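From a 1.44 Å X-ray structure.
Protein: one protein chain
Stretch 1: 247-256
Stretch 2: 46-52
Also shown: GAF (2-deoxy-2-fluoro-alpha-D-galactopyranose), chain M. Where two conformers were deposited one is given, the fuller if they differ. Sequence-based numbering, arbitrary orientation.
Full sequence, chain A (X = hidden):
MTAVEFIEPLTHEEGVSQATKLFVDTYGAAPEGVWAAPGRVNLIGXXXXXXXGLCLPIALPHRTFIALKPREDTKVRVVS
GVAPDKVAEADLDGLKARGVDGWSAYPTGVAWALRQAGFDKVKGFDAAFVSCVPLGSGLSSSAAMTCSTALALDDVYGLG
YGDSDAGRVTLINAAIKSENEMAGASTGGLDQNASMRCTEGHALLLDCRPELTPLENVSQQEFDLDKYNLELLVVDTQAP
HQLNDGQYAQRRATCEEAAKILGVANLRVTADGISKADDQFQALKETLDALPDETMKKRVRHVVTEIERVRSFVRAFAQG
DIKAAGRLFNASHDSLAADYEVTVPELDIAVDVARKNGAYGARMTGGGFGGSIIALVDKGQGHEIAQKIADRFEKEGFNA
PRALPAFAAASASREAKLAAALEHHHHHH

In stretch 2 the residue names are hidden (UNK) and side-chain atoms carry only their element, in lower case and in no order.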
# COMPACT_ATOMS: atom_id res chain seq x y z
N GLN A 247 -0.36 11.21 13.09
CA GLN A 247 0.63 11.91 12.21
C GLN A 247 0.11 11.90 10.75
O GLN A 247 0.21 12.92 10.06
CB GLN A 247 2.02 11.26 12.40
CG GLN A 247 2.57 11.43 13.82
CD GLN A 247 4.03 11.07 13.84
OE1 GLN A 247 4.40 9.92 14.13
NE2 GLN A 247 4.88 12.04 13.50
N TYR A 248 -0.30 10.75 10.25
CA TYR A 248 -0.71 10.59 8.83
C TYR A 248 -1.94 11.47 8.63
O TYR A 248 -2.00 12.24 7.69
CB TYR A 248 -0.91 9.10 8.54
CG TYR A 248 -1.46 8.79 7.15
CD1 TYR A 248 -0.61 8.61 6.09
CD2 TYR A 248 -2.82 8.85 6.89
CE1 TYR A 248 -1.10 8.37 4.81
CE2 TYR A 248 -3.33 8.59 5.64
CZ TYR A 248 -2.47 8.39 4.58
OH TYR A 248 -3.05 8.18 3.37
N ALA A 249 -2.88 11.44 9.57
CA ALA A 249 -4.10 12.26 9.50
C ALA A 249 -3.71 13.72 9.46
O ALA A 249 -4.39 14.51 8.73
CB ALA A 249 -5.01 11.97 10.68
N GLN A 250 -2.70 14.13 10.25
CA GLN A 250 -2.31 15.56 10.26
C GLN A 250 -1.82 15.92 8.84
O GLN A 250 -2.30 16.95 8.30
CB GLN A 250 -1.26 15.89 11.32
CG GLN A 250 -0.91 17.38 11.38
CD GLN A 250 -2.09 18.32 11.56
OE1 GLN A 250 -2.72 18.36 12.63
NE2 GLN A 250 -2.43 19.04 10.48
N ARG A 251 -0.95 15.12 8.24
CA ARG A 251 -0.43 15.48 6.89
C ARG A 251 -1.61 15.74 5.94
O ARG A 251 -1.60 16.76 5.18
CB ARG A 251 0.50 14.42 6.34
CG ARG A 251 1.75 14.18 7.17
CD ARG A 251 2.66 15.40 7.15
NE ARG A 251 3.85 15.14 7.97
CZ ARG A 251 3.86 15.16 9.28
NH1 ARG A 251 2.77 15.40 9.98
NH2 ARG A 251 4.97 14.83 9.92
N ARG A 252 -2.60 14.83 5.96
CA ARG A 252 -3.80 15.00 5.14
C ARG A 252 -4.49 16.33 5.46
O ARG A 252 -4.86 17.03 4.51
CB ARG A 252 -4.75 13.81 5.29
CG ARG A 252 -4.19 12.50 4.76
CD ARG A 252 -5.25 11.41 4.66
NE ARG A 252 -6.31 11.68 3.72
CZ ARG A 252 -7.32 10.86 3.46
NH1 ARG A 252 -7.50 9.77 4.18
NH2 ARG A 252 -8.21 11.19 2.55
N ALA A 253 -4.66 16.70 6.75
CA ALA A 253 -5.36 17.93 7.14
C ALA A 253 -4.61 19.15 6.58
O ALA A 253 -5.24 20.05 6.06
CB ALA A 253 -5.46 18.05 8.62
N THR A 254 -3.30 19.08 6.65
CA THR A 254 -2.42 20.16 6.20
C THR A 254 -2.58 20.37 4.71
O THR A 254 -2.78 21.52 4.27
CB THR A 254 -0.97 19.95 6.64
OG1 THR A 254 -0.91 19.93 8.07
CG2 THR A 254 -0.13 21.11 6.08
N CYS A 255 -2.63 19.28 3.94
CA CYS A 255 -2.81 19.41 2.49
C CYS A 255 -4.21 19.98 2.19
O CYS A 255 -4.30 20.82 1.26
CB CYS A 255 -2.65 18.09 1.77
SG CYS A 255 -0.93 17.53 1.84
N GLU A 256 -5.25 19.47 2.85
CA GLU A 256 -6.61 19.97 2.57
C GLU A 256 -6.68 21.47 2.85
O GLU A 256 -7.39 22.21 2.08
CB GLU A 256 -7.60 19.12 3.43
CG GLU A 256 -7.73 17.66 3.01
CD GLU A 256 -8.49 16.79 4.01
OE1 GLU A 256 -9.04 17.33 5.01
OE2 GLU A 256 -8.56 15.55 3.81
N UNK A 46 4.60 9.39 -3.38
CA UNK A 46 4.28 9.16 -1.99
C UNK A 46 3.62 10.40 -1.40
O UNK A 46 4.00 11.56 -1.68
c UNK A 46 5.09 6.46 -0.61
c UNK A 46 5.32 7.88 -0.07
o UNK A 46 3.89 6.06 -0.73
o UNK A 46 6.09 5.76 -0.99
c UNK A 46 5.55 8.84 -1.20
N UNK A 47 2.55 10.13 -0.70
CA UNK A 47 1.73 11.16 -0.10
C UNK A 47 1.09 12.03 -1.17
O UNK A 47 0.85 13.23 -0.91
n UNK A 47 3.14 9.81 3.92
c UNK A 47 2.47 11.85 0.98
c UNK A 47 2.57 11.11 2.24
c UNK A 47 3.58 10.33 2.75
n UNK A 47 1.52 11.02 3.15
c UNK A 47 1.93 10.23 4.13
N UNK A 48 0.76 11.44 -2.29
CA UNK A 48 0.11 12.11 -3.40
C UNK A 48 -1.29 11.56 -3.65
O UNK A 48 -2.10 12.26 -4.23
c UNK A 48 0.93 11.93 -4.68
c UNK A 48 2.28 12.59 -4.61
o UNK A 48 1.14 10.54 -4.95
N UNK A 49 -1.58 10.33 -3.23
CA UNK A 49 -2.90 9.75 -3.54
C UNK A 49 -4.07 10.61 -3.05
O UNK A 49 -5.02 10.87 -3.84
c UNK A 49 -2.83 7.94 -1.67
o UNK A 49 -3.27 6.81 -1.33
c UNK A 49 -2.98 8.31 -3.13
o UNK A 49 -2.34 8.77 -0.92
N UNK A 50 -4.04 11.00 -1.79
CA UNK A 50 -5.16 11.74 -1.18
C UNK A 50 -5.11 13.20 -1.63
O UNK A 50 -6.03 13.94 -1.33
c UNK A 50 -1.81 11.26 2.21
c UNK A 50 -5.12 11.60 0.35
c UNK A 50 -3.82 11.94 1.04
c UNK A 50 -3.45 13.29 1.20
c UNK A 50 -2.24 13.64 1.80
o UNK A 50 -0.28 12.92 2.98
c UNK A 50 -1.44 12.61 2.32
c UNK A 50 -2.98 10.94 1.54
N UNK A 51 -4.08 13.58 -2.41
CA UNK A 51 -3.99 14.91 -3.09
C UNK A 51 -4.38 14.82 -4.58
O UNK A 51 -4.06 15.76 -5.31
c UNK A 51 -2.29 15.87 -1.49
o UNK A 51 -3.06 16.65 -0.95
c UNK A 51 -2.57 15.45 -2.92
n UNK A 51 -1.22 15.31 -0.89
N UNK A 52 -4.99 13.72 -5.02
CA UNK A 52 -5.44 13.51 -6.42
C UNK A 52 -4.21 13.44 -7.35
O UNK A 52 -4.29 13.83 -8.53
c UNK A 52 -6.41 14.60 -6.86
C1 GAF M . -0.26 5.04 3.45
C2 GAF M . -1.67 5.12 2.91
F2 GAF M . -2.33 3.98 3.24
C3 GAF M . -1.69 5.30 1.40
O3 GAF M . -2.98 5.63 0.99
C4 GAF M . -0.75 6.46 0.97
O4 GAF M . -1.23 7.75 1.33
C5 GAF M . 0.60 6.23 1.55
O5 GAF M . 0.51 6.14 2.95
C6 GAF M . 1.60 7.32 1.21
O6 GAF M . 1.84 7.39 -0.20
O1 GAF M . 0.21 3.78 2.99
O HOH W 1 -8.45 12.72 -0.32

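Position 46 carries three side-chain carbons in a row, the third bearing two oxygens, which is the carboxylate of Glu-46. It lies out of reach of the helix formed by 247-256 and turns instead to the sugar, where OE1 comes within 2.5 Å of O6 of GAF.

At position 47 one carbon leads to a five-membered ring of three carbons and two nitrogens. An imidazole on a single methylene identifies His-47. The residue has positive phi (64°), and its CA-to-CB bond points sideways to the helix, yet the ring reaches it: CE1 lies 3.6 Å from CD1 of Tyr-248. The two rings meet rim to rim, with centroids 5.6 Å apart and planes at 45°. One face of the imidazole is covered by C6 of GAF, while the backbone N of His-47 donates a nearly straight hydrogen bond of 2.9 Å to O6 of the sugar.

Position 48 has a branched side chain, one carbon carrying an oxygen and a second carbon. This is Thr-48, which makes no contact with the helix.

Two carbons, the second with two oxygens, make position 49 Asp-49. Its OD2 approaches O3 of GAF at 2.6 Å, whereas OD1 stays 4.4 Å from OH of Tyr-248, so its part in the helix contact is slight. The backbone here makes a short 3-10 segment that includes position 50.

Position 50 shows one carbon, then a six-carbon ring bearing an oxygen, and it points toward the helix. The phenol is that of Tyr-50, which has the largest area covered by the helix. CG of Arg-252 sits 3.5 Å from the centroid of the ring and almost on its normal, a CH-pi contact. At the ring edge, SG of Cys-255 lies 4.1 Å from CE1 of Tyr-50. The edge of this ring is also directed toward the face of Tyr-248 in an offset arrangement, with planes at 83°. OH of Tyr-50 is 2.6 Å from ND1 of His-47, a hydrogen bond in which either could be the donor; this links the two rings of the loop that touch the helix.

Two carbons at position 51, the second bearing an oxygen and a nitrogen, define Asn-51. OD1 comes to 3.1 Å from CB of Cys-255. ND2 donates to the backbone O of His-47 at 2.9 Å, bracing the loop internally, and makes a weak 3.5 Å hydrogen bond to SG of Cys-255.

A single carbon at position 52 gives Ala-52, which lies beyond reach of the helix.

The contact thus rests mainly on packing around Tyr-50, which meets successive turns of the helix through Tyr-248, Arg-252 and Cys-255. A water adds a polar link, donating to O of Tyr-50 at 2.9 Å and accepting a weak 3.3 Å bond from NH2 of Arg-252. The sugar joins the two stretches: Tyr-248 OH lies 2.8 Å from GAF O4, and Glu-46, His-47 and Asp-49 approach other atoms of the same ligand.

Stretch 2 46-52: EHTDYNA
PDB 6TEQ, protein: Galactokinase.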